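Local coordinates for protein aminotransferase (Streptomyces pactum, PDB 4ZM4) that belongs to the class-III aminotransferases, a family of pyridoxal-phosphate-dependent enzymes, forms a two-chain assembly and binds its cofactor in a pocket lined by both subunits, at residues F250-T255 and G262-R267; G256-R261 and P420-T425; R350-T355 and K434-L439. The protein carries 1 engineered substitution. All coordinates share one frame; numbering follows the deposited sequence.

Contact 1 (F250-T255 and G262-R267); sequences FDEVIT and GGAQER. With P3B ((3E,4R,5R)-4,5-dihydroxy-3-{[(Z)-{3-hydroxy-2-methyl-5-[(phosphonooxy)methyl]pyridin-4(1H)-ylidene}methyl]imino}cyclohex-1-ene-1-carboxylic acid), chain H.
The carboxylate of Glu252 and the side-chain amide of Gln265 meet with their planes 68° apart, and the way donors gather round the carboxylate defines this contact. Opposite faces of its plane are used at Glu252 OE2: Gln265 N arrives from one, on the syn side at 3.1 Å, and Gln265 NE2 from the other, on the anti side at 3.2 Å. At Glu252 OE1 the syn position takes Ala264 N, 2.8 Å away, while Thr255 OG1 gives its proton on the anti side at 2.6 Å. Four donors thus grip two buried oxygens and fix the rotation of the group. A bend in the Glu252 chain at chi2 (-132°) turns the carboxylate toward the N-terminal part of the short helix 263-267, where Gly263, lacking a side chain, lets its CA come within 3.5 Å of Glu252 OE1. The backbone N-H groups there would probably stabilise the carboxylate as an anion. Gln265 is held at its other terminus too, since Gln265 OE1 accepts from Gly113 N; Gln265 CG lies obliquely off the Phe250 ring, 4.2 Å from Phe250 CD2. On the other side of the 250-255 backbone, Asp251 OD1 takes the N-H of Val253 in an Asx turn, and Asp251 OD2, which also bonds His151 ND1, receives the pyridine NAP of P3B at 2.6 Å. Val253 packs against the same pyridine ring. An aspartate at a strand end, paired with the cofactor's pyridine nitrogen, is the hallmark of fold-type I pyridoxal-phosphate enzymes; here P3B occupies that place, within a beta-alpha-beta unit.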
loop_
_atom_site.group_PDB
_atom_site.type_symbol
_atom_site.label_atom_id
_atom_site.label_comp_id
_atom_site.label_asym_id
_atom_site.label_seq_id
_atom_site.Cartn_x
_atom_site.Cartn_y
_atom_site.Cartn_z
ATOM N N PHE B 250 6.503 -10.171 15.291
ATOM C CA PHE B 250 7.789 -9.788 14.723
ATOM C C PHE B 250 7.501 -9.053 13.440
ATOM O O PHE B 250 6.911 -9.597 12.499
ATOM C CB PHE B 250 8.686 -11.008 14.406
ATOM C CG PHE B 250 9.443 -11.556 15.586
ATOM C CD1 PHE B 250 9.268 -11.069 16.864
ATOM C CD2 PHE B 250 10.308 -12.618 15.412
ATOM C CE1 PHE B 250 9.957 -11.611 17.952
ATOM C CE2 PHE B 250 10.990 -13.179 16.485
ATOM C CZ PHE B 250 10.818 -12.661 17.758
ATOM N N ASP B 251 7.940 -7.806 13.388
ATOM C CA ASP B 251 7.980 -7.050 12.131
ATOM C C ASP B 251 9.259 -7.447 11.435
ATOM O O ASP B 251 10.307 -6.908 11.716
ATOM C CB ASP B 251 7.924 -5.532 12.396
ATOM C CG ASP B 251 7.819 -4.719 11.139
ATOM O OD1 ASP B 251 7.986 -5.270 10.034
ATOM O OD2 ASP B 251 7.569 -3.488 11.254
ATOM N N GLU B 252 9.148 -8.374 10.487
ATOM C CA GLU B 252 10.279 -8.787 9.680
ATOM C C GLU B 252 10.275 -8.192 8.269
ATOM O O GLU B 252 10.795 -8.793 7.331
ATOM C CB GLU B 252 10.338 -10.310 9.640
ATOM C CG GLU B 252 10.556 -10.937 11.020
ATOM C CD GLU B 252 11.640 -11.990 11.028
ATOM O OE1 GLU B 252 12.688 -11.750 10.390
ATOM O OE2 GLU B 252 11.431 -13.062 11.648
ATOM N N VAL B 253 9.705 -7.007 8.127
ATOM C CA VAL B 253 9.626 -6.324 6.835
ATOM C C VAL B 253 11.022 -6.176 6.263
ATOM O O VAL B 253 11.232 -6.437 5.089
ATOM C CB VAL B 253 8.934 -4.931 6.964
ATOM C CG1 VAL B 253 9.348 -3.978 5.842
ATOM C CG2 VAL B 253 7.422 -5.092 6.952
ATOM N N ILE B 254 11.985 -5.851 7.114
ATOM C CA ILE B 254 13.370 -5.760 6.700
ATOM C C ILE B 254 14.129 -7.082 6.912
ATOM O O ILE B 254 14.805 -7.554 5.985
ATOM C CB ILE B 254 14.085 -4.596 7.415
ATOM C CG1 ILE B 254 13.666 -3.277 6.757
ATOM C CG2 ILE B 254 15.595 -4.738 7.328
ATOM C CD1 ILE B 254 14.157 -2.060 7.518
ATOM N N THR B 255 14.021 -7.689 8.094
ATOM C CA THR B 255 14.823 -8.884 8.410
ATOM C C THR B 255 14.398 -10.190 7.689
ATOM O O THR B 255 15.234 -11.088 7.474
ATOM C CB THR B 255 14.858 -9.160 9.927
ATOM O OG1 THR B 255 13.518 -9.271 10.416
ATOM C CG2 THR B 255 15.555 -8.070 10.643
ATOM N N GLY B 262 14.804 -17.950 6.750
ATOM C CA GLY B 262 13.610 -17.819 7.582
ATOM C C GLY B 262 13.642 -16.628 8.530
ATOM O O GLY B 262 12.977 -16.626 9.571
ATOM N N GLY B 263 14.400 -15.597 8.165
ATOM C CA GLY B 263 14.440 -14.345 8.909
ATOM C C GLY B 263 15.104 -14.435 10.259
ATOM O O GLY B 263 15.784 -15.421 10.563
ATOM N N ALA B 264 14.842 -13.423 11.096
ATOM C CA ALA B 264 15.352 -13.398 12.462
ATOM C C ALA B 264 14.758 -14.513 13.337
ATOM O O ALA B 264 15.388 -14.977 14.250
ATOM C CB ALA B 264 15.098 -12.021 13.073
ATOM N N GLN B 265 13.499 -14.846 13.089
ATOM C CA GLN B 265 12.836 -16.011 13.639
ATOM C C GLN B 265 13.749 -17.220 13.697
ATOM O O GLN B 265 13.898 -17.847 14.739
ATOM C CB GLN B 265 11.707 -16.394 12.682
ATOM C CG GLN B 265 10.353 -16.289 13.273
ATOM C CD GLN B 265 9.288 -16.302 12.202
ATOM O OE1 GLN B 265 8.686 -17.342 11.932
ATOM N NE2 GLN B 265 9.005 -15.127 11.632
ATOM N N GLU B 266 14.319 -17.545 12.542
ATOM C CA GLU B 266 15.147 -18.707 12.349
ATOM C C GLU B 266 16.502 -18.431 12.934
ATOM O O GLU B 266 17.057 -19.256 13.660
ATOM C CB GLU B 266 15.290 -18.996 10.843
ATOM C CG GLU B 266 16.060 -20.238 10.449
ATOM C CD GLU B 266 16.009 -20.481 8.948
ATOM O OE1 GLU B 266 15.094 -21.211 8.469
ATOM O OE2 GLU B 266 16.869 -19.941 8.225
ATOM N N ARG B 267 17.064 -17.282 12.591
ATOM C CA ARG B 267 18.420 -16.963 13.005
ATOM C C ARG B 267 18.552 -17.019 14.521
ATOM O O ARG B 267 19.554 -17.518 15.013
ATOM C CB ARG B 267 18.819 -15.591 12.498
ATOM C CG ARG B 267 20.235 -15.198 12.828
ATOM C CD ARG B 267 20.601 -13.919 12.100
ATOM N NE ARG B 267 22.007 -13.582 12.300
ATOM C CZ ARG B 267 22.915 -13.430 11.334
ATOM N NH1 ARG B 267 22.611 -13.563 10.050
ATOM N NH2 ARG B 267 24.163 -13.125 11.662
HETATM O OAH P3B H . 4.898 1.127 4.560
HETATM P PBA P3B H . 6.202 0.395 4.032
HETATM O OAI P3B H . 7.132 1.525 3.706
HETATM O OAC P3B H . 5.966 -0.467 2.803
HETATM O OAQ P3B H . 6.697 -0.430 5.400
HETATM C CAM P3B H . 6.618 0.146 6.743
HETATM C CAV P3B H . 7.588 -0.469 7.495
HETATM C CAL P3B H . 7.174 -1.460 8.375
HETATM N NAP P3B H . 8.140 -2.130 9.113
HETATM C CAU P3B H . 9.477 -1.839 8.971
HETATM C CAA P3B H . 10.423 -2.481 9.725
HETATM C CAW P3B H . 9.867 -0.869 8.158
HETATM O OAE P3B H . 11.195 -0.630 8.068
HETATM C CAX P3B H . 8.970 -0.161 7.357
HETATM C CAJ P3B H . 9.430 0.891 6.490
HETATM N NAO P3B H . 10.728 1.346 6.529
HETATM C CAT P3B H . 11.151 2.424 5.795
HETATM C CAK P3B H . 10.315 3.309 5.059
HETATM C CAS P3B H . 10.769 4.441 4.390
HETATM C CAR P3B H . 9.913 5.255 3.626
HETATM O OAD P3B H . 10.331 6.203 2.943
HETATM O OAB P3B H . 8.712 5.133 3.648
HETATM C CAN P3B H . 12.078 4.658 4.200
HETATM C CAY P3B H . 13.099 3.696 4.829
HETATM O OAF P3B H . 14.122 4.595 5.297
HETATM C CAZ P3B H . 12.548 2.727 5.953
HETATM O OAG P3B H . 13.359 1.532 6.252
#

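Contact 2 (G256-R261 and P420-T425); sequences GFRVAR and PWFLST
Arg258 and Phe422 bring the two backbones nearest, yet their CA atoms remain 9.4 Å apart, too far for the main chains to pair directly. Segment 256-261 is an irregular, winding loop, whereas 420-425 runs extended through the short strand 421-422 and on past Leu423. The gap is spanned by a single side chain. Arg258 sends CG off anti to its own nitrogen, then folds at chi2 (72°) and again at chi3, and this double bend carries the guanidinium across to the strand. There Arg258 NH1 donates to Leu423 O at 2.7 Å, with the acceptor in the guanidinium plane and the donor in the carbonyl plane; a C=O...N angle of 159° makes the approach nearly head-on. The second nitrogen works through an intermediary: Arg258 NH2 gives a hydrogen bond to water 1 at 2.9 Å, and the water lies 2.7 Å from Phe422 O and can donate to it. One flat group therefore reaches two successive carbonyls, one directly and one by a possible water relay. Over a face of the guanidinium lies Phe422 CD2, 4.1 Å above the plane and displaced toward its rim, with the two planes 63° apart, so this is an inclined packing and not a parallel stack. Further acceptors, Thr367 OG1 for NH1 and Gly68 O for NH2, hold this buried charge in place, while the Phe422 side chain approaches P3B to about 5 Å. Around the pair, strand 421-422 is an outer strand of the three-stranded antiparallel sheet; Leu368 of neighbouring strand 368-373 packs on both Arg258 and Phe422, and helix 334-355 covers Leu423 through Met345.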
loop_
_atom_site.group_PDB
_atom_site.type_symbol
_atom_site.label_atom_id
_atom_site.label_comp_id
_atom_site.label_asym_id
_atom_site.label_seq_id
_atom_site.Cartn_x
_atom_site.Cartn_y
_atom_site.Cartn_z
ATOM N N GLY B 256 13.141 -10.286 7.282
ATOM C CA GLY B 256 12.662 -11.501 6.595
ATOM C C GLY B 256 13.344 -11.769 5.267
ATOM O O GLY B 256 13.515 -10.875 4.454
ATOM N N PHE B 257 13.784 -12.999 5.084
ATOM C CA PHE B 257 14.575 -13.410 3.914
ATOM C C PHE B 257 15.823 -12.593 3.713
ATOM O O PHE B 257 16.389 -12.584 2.611
ATOM C CB PHE B 257 13.758 -13.377 2.631
ATOM C CG PHE B 257 12.357 -13.880 2.794
ATOM C CD1 PHE B 257 12.090 -15.235 2.877
ATOM C CD2 PHE B 257 11.304 -12.987 2.890
ATOM C CE1 PHE B 257 10.800 -15.678 3.051
ATOM C CE2 PHE B 257 10.008 -13.437 3.041
ATOM C CZ PHE B 257 9.757 -14.777 3.120
ATOM N N ARG B 258 16.329 -11.975 4.771
ATOM C CA ARG B 258 17.530 -11.123 4.672
ATOM C C ARG B 258 18.643 -11.604 5.622
ATOM O O ARG B 258 19.764 -11.866 5.180
ATOM C CB ARG B 258 17.111 -9.676 4.968
ATOM C CG ARG B 258 18.193 -8.709 5.391
ATOM C CD ARG B 258 19.125 -8.330 4.273
ATOM N NE ARG B 258 18.484 -7.551 3.206
ATOM C CZ ARG B 258 19.140 -7.068 2.149
ATOM N NH1 ARG B 258 20.464 -7.225 2.042
ATOM N NH2 ARG B 258 18.493 -6.402 1.199
ATOM N N VAL B 259 18.332 -11.677 6.916
ATOM C CA VAL B 259 19.325 -12.078 7.937
ATOM C C VAL B 259 19.499 -13.595 7.970
ATOM O O VAL B 259 20.483 -14.085 8.497
ATOM C CB VAL B 259 18.988 -11.569 9.357
ATOM C CG1 VAL B 259 18.929 -10.059 9.362
ATOM C CG2 VAL B 259 17.660 -12.134 9.836
ATOM N N ALA B 260 18.573 -14.294 7.332
ATOM C CA ALA B 260 18.590 -15.749 7.145
ATOM C C ALA B 260 17.423 -16.056 6.224
ATOM O O ALA B 260 16.588 -15.188 5.946
ATOM C CB ALA B 260 18.401 -16.457 8.466
ATOM N N ARG B 261 17.350 -17.275 5.728
ATOM C CA ARG B 261 16.257 -17.645 4.816
ATOM C C ARG B 261 14.888 -17.489 5.506
ATOM O O ARG B 261 13.947 -16.938 4.939
ATOM C CB ARG B 261 16.471 -19.078 4.316
ATOM C CG ARG B 261 15.698 -19.398 3.046
ATOM C CD ARG B 261 15.884 -20.840 2.615
ATOM N NE ARG B 261 15.083 -21.761 3.422
ATOM C CZ ARG B 261 14.684 -22.970 3.038
ATOM N NH1 ARG B 261 13.950 -23.691 3.864
ATOM N NH2 ARG B 261 15.000 -23.453 1.867
ATOM N N PRO B 420 20.432 2.240 7.750
ATOM C CA PRO B 420 21.348 1.177 7.364
ATOM C C PRO B 420 21.716 1.141 5.863
ATOM O O PRO B 420 21.030 1.749 5.035
ATOM C CB PRO B 420 20.587 -0.086 7.778
ATOM C CG PRO B 420 19.149 0.285 7.677
ATOM C CD PRO B 420 19.073 1.734 8.047
ATOM N N TRP B 421 22.839 0.483 5.559
ATOM C CA TRP B 421 23.194 0.006 4.212
ATOM C C TRP B 421 22.550 -1.366 3.992
ATOM O O TRP B 421 22.488 -2.202 4.922
ATOM C CB TRP B 421 24.720 -0.214 4.122
ATOM C CG TRP B 421 25.600 1.002 4.318
ATOM C CD1 TRP B 421 25.219 2.252 4.693
ATOM C CD2 TRP B 421 27.027 1.045 4.187
ATOM N NE1 TRP B 421 26.314 3.066 4.790
ATOM C CE2 TRP B 421 27.433 2.351 4.465
ATOM C CE3 TRP B 421 28.002 0.097 3.846
ATOM C CZ2 TRP B 421 28.779 2.737 4.422
ATOM C CZ3 TRP B 421 29.317 0.475 3.815
ATOM C CH2 TRP B 421 29.699 1.781 4.080
ATOM N N PHE B 422 22.144 -1.638 2.764
ATOM C CA PHE B 422 21.524 -2.915 2.385
ATOM C C PHE B 422 22.303 -3.595 1.259
ATOM O O PHE B 422 21.993 -3.428 0.073
ATOM C CB PHE B 422 20.092 -2.668 1.911
ATOM C CG PHE B 422 19.174 -2.207 2.999
ATOM C CD1 PHE B 422 18.968 -0.871 3.224
ATOM C CD2 PHE B 422 18.498 -3.124 3.797
ATOM C CE1 PHE B 422 18.077 -0.453 4.188
ATOM C CE2 PHE B 422 17.632 -2.693 4.772
ATOM C CZ PHE B 422 17.420 -1.359 4.973
ATOM N N LEU B 423 23.311 -4.392 1.617
ATOM C CA LEU B 423 24.167 -5.038 0.581
ATOM C C LEU B 423 23.418 -6.152 -0.175
ATOM O O LEU B 423 22.379 -6.635 0.272
ATOM C CB LEU B 423 25.476 -5.551 1.182
ATOM C CG LEU B 423 26.232 -4.583 2.101
ATOM C CD1 LEU B 423 27.530 -5.210 2.566
ATOM C CD2 LEU B 423 26.519 -3.249 1.426
ATOM N N SER B 424 23.969 -6.532 -1.314
ATOM C CA SER B 424 23.335 -7.447 -2.248
ATOM C C SER B 424 24.401 -8.300 -2.891
ATOM O O SER B 424 25.593 -8.053 -2.707
ATOM C CB SER B 424 22.608 -6.676 -3.334
ATOM O OG SER B 424 23.518 -6.236 -4.328
ATOM N N THR B 425 23.987 -9.317 -3.637
ATOM C CA THR B 425 24.958 -10.213 -4.284
ATOM C C THR B 425 25.667 -9.482 -5.388
ATOM O O THR B 425 26.711 -9.944 -5.865
ATOM C CB THR B 425 24.285 -11.470 -4.856
ATOM O OG1 THR B 425 23.263 -11.074 -5.758
ATOM C CG2 THR B 425 23.660 -12.301 -3.737
HETATM O O HOH W 1 19.999 -4.954 -0.861
#

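Contact 3 (R350-T355 and K434-L439); sequences REVFAT and KVAGAL
Val352 packs on Ala436 and Leu439, and its short side chain illustrates how two helices can meet through one branched residue. Its CB points from helix 334-355 toward helix 429-444. The backbones come nearest at the same place, where Val352 CA and Ala436 CA are 6.6 Å apart. From CB the two methyls part. Val352 CG1, anti to the backbone N (chi1 169°), reaches toward the later turn, where it lies 4.1 Å from Leu439 C. The same Val352 CG1 is 4.3 Å from Leu439 CB. Val352 CG2 takes the earlier turn, 4.0 Å from Ala436 CB and 3.9 Å from Ala436 O. Both methyls rest near that carbonyl oxygen, since Val352 CG1 is 4.1 Å from Ala436 O as well. A residue as small as alanine at this point is consistent with the close backbone approach. Gln440 and Leu443, further along helix 429-444, also touch Val352, while Leu439 touches Val349 and Ala436 touches Thr348, so the same seam continues along the first helix. Between the segments the contact is thus wholly van der Waals in character: its hold comes from the fit of methyl groups at a partly buried seam, with probably some shielding from water, and carries none of the directionality that hydrogen bonds or paired charges would impose.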
loop_
_atom_site.group_PDB
_atom_site.type_symbol
_atom_site.label_atom_id
_atom_site.label_comp_id
_atom_site.label_asym_id
_atom_site.label_seq_id
_atom_site.Cartn_x
_atom_site.Cartn_y
_atom_site.Cartn_z
ATOM N N ARG B 350 36.156 -0.837 8.057
ATOM C CA ARG B 350 36.982 -0.689 9.288
ATOM C C ARG B 350 38.443 -0.263 9.013
ATOM O O ARG B 350 38.960 0.640 9.667
ATOM C CB ARG B 350 36.995 -1.983 10.123
ATOM C CG ARG B 350 35.826 -2.105 11.082
ATOM C CD ARG B 350 35.973 -3.248 12.099
ATOM N NE ARG B 350 34.652 -3.735 12.505
ATOM C CZ ARG B 350 33.811 -3.094 13.324
ATOM N NH1 ARG B 350 34.151 -1.943 13.899
ATOM N NH2 ARG B 350 32.613 -3.611 13.581
ATOM N N GLU B 351 39.092 -0.903 8.042
ATOM C CA GLU B 351 40.466 -0.561 7.701
ATOM C C GLU B 351 40.516 0.893 7.219
ATOM O O GLU B 351 41.363 1.669 7.652
ATOM C CB GLU B 351 41.014 -1.527 6.640
ATOM C CG GLU B 351 42.479 -1.357 6.271
ATOM C CD GLU B 351 42.886 -2.156 5.020
ATOM O OE1 GLU B 351 42.325 -3.263 4.793
ATOM O OE2 GLU B 351 43.764 -1.672 4.247
ATOM N N VAL B 352 39.617 1.267 6.318
ATOM C CA VAL B 352 39.669 2.608 5.726
ATOM C C VAL B 352 39.533 3.686 6.803
ATOM O O VAL B 352 40.230 4.682 6.762
ATOM C CB VAL B 352 38.619 2.774 4.609
ATOM C CG1 VAL B 352 38.488 4.241 4.185
ATOM C CG2 VAL B 352 38.995 1.914 3.412
ATOM N N PHE B 353 38.634 3.485 7.756
ATOM C CA PHE B 353 38.467 4.445 8.861
ATOM C C PHE B 353 39.657 4.407 9.841
ATOM O O PHE B 353 40.048 5.443 10.381
ATOM C CB PHE B 353 37.130 4.215 9.600
ATOM C CG PHE B 353 35.935 4.796 8.890
ATOM C CD1 PHE B 353 35.347 4.141 7.819
ATOM C CD2 PHE B 353 35.385 5.988 9.300
ATOM C CE1 PHE B 353 34.243 4.669 7.167
ATOM C CE2 PHE B 353 34.285 6.513 8.653
ATOM C CZ PHE B 353 33.716 5.855 7.581
ATOM N N ALA B 354 40.186 3.213 10.101
ATOM C CA ALA B 354 41.330 3.051 11.002
ATOM C C ALA B 354 42.544 3.767 10.433
ATOM O O ALA B 354 43.196 4.537 11.131
ATOM C CB ALA B 354 41.640 1.568 11.256
ATOM N N THR B 355 42.847 3.500 9.173
ATOM C CA THR B 355 43.976 4.132 8.490
ATOM C C THR B 355 43.893 5.658 8.529
ATOM O O THR B 355 44.905 6.344 8.649
ATOM C CB THR B 355 44.059 3.636 7.031
ATOM O OG1 THR B 355 44.212 2.210 7.023
ATOM C CG2 THR B 355 45.233 4.257 6.300
ATOM N N LYS B 434 36.226 -0.733 -4.851
ATOM C CA LYS B 434 35.927 0.639 -5.309
ATOM C C LYS B 434 35.293 1.474 -4.212
ATOM O O LYS B 434 35.575 2.659 -4.090
ATOM C CB LYS B 434 35.000 0.645 -6.521
ATOM C CG LYS B 434 35.640 0.147 -7.800
ATOM C CD LYS B 434 34.782 0.489 -9.015
ATOM C CE LYS B 434 35.331 -0.175 -10.275
ATOM N NZ LYS B 434 34.587 0.262 -11.491
ATOM N N VAL B 435 34.409 0.875 -3.426
ATOM C CA VAL B 435 33.761 1.623 -2.353
ATOM C C VAL B 435 34.814 2.125 -1.361
ATOM O O VAL B 435 34.787 3.282 -0.943
ATOM C CB VAL B 435 32.684 0.786 -1.651
ATOM C CG1 VAL B 435 32.261 1.428 -0.337
ATOM C CG2 VAL B 435 31.488 0.588 -2.590
ATOM N N ALA B 436 35.748 1.239 -1.023
ATOM C CA ALA B 436 36.862 1.572 -0.132
ATOM C C ALA B 436 37.617 2.828 -0.593
ATOM O O ALA B 436 37.791 3.766 0.168
ATOM C CB ALA B 436 37.821 0.390 -0.053
ATOM N N GLY B 437 38.053 2.810 -1.849
ATOM C CA GLY B 437 38.712 3.933 -2.454
ATOM C C GLY B 437 37.888 5.189 -2.340
ATOM O O GLY B 437 38.400 6.242 -1.928
ATOM N N ALA B 438 36.592 5.088 -2.673
ATOM C CA ALA B 438 35.699 6.248 -2.629
ATOM C C ALA B 438 35.561 6.789 -1.199
ATOM O O ALA B 438 35.510 7.991 -1.011
ATOM C CB ALA B 438 34.352 5.907 -3.238
ATOM N N LEU B 439 35.492 5.910 -0.201
ATOM C CA LEU B 439 35.342 6.336 1.193
ATOM C C LEU B 439 36.619 6.953 1.726
ATOM O O LEU B 439 36.568 7.912 2.505
ATOM C CB LEU B 439 34.872 5.175 2.099
ATOM C CG LEU B 439 33.403 4.759 1.884
ATOM C CD1 LEU B 439 33.093 3.432 2.578
ATOM C CD2 LEU B 439 32.446 5.836 2.379
#

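How the contacts relate
Read from the N terminus, segments 250-255, 256-261 and 262-267 follow one another without a break. Contact 1 closes this short loop, joining strand 247-251 of the seven-stranded sheet to helix 263-267. The turn it encloses then opens contact 2, which leaves the loop and shuts a far longer one at 420-425, so the two cross. Contact 3 opens at 350-355 inside that long span and closes beyond it at 434-439, crossing contact 2 but following contact 1 in series. Val259 O accepts from Arg267 NH1 where contacts 1 and 2 touch; Trp421 packs on Leu439 where contacts 2 and 3 do. Together they run from cofactor site to outer helices.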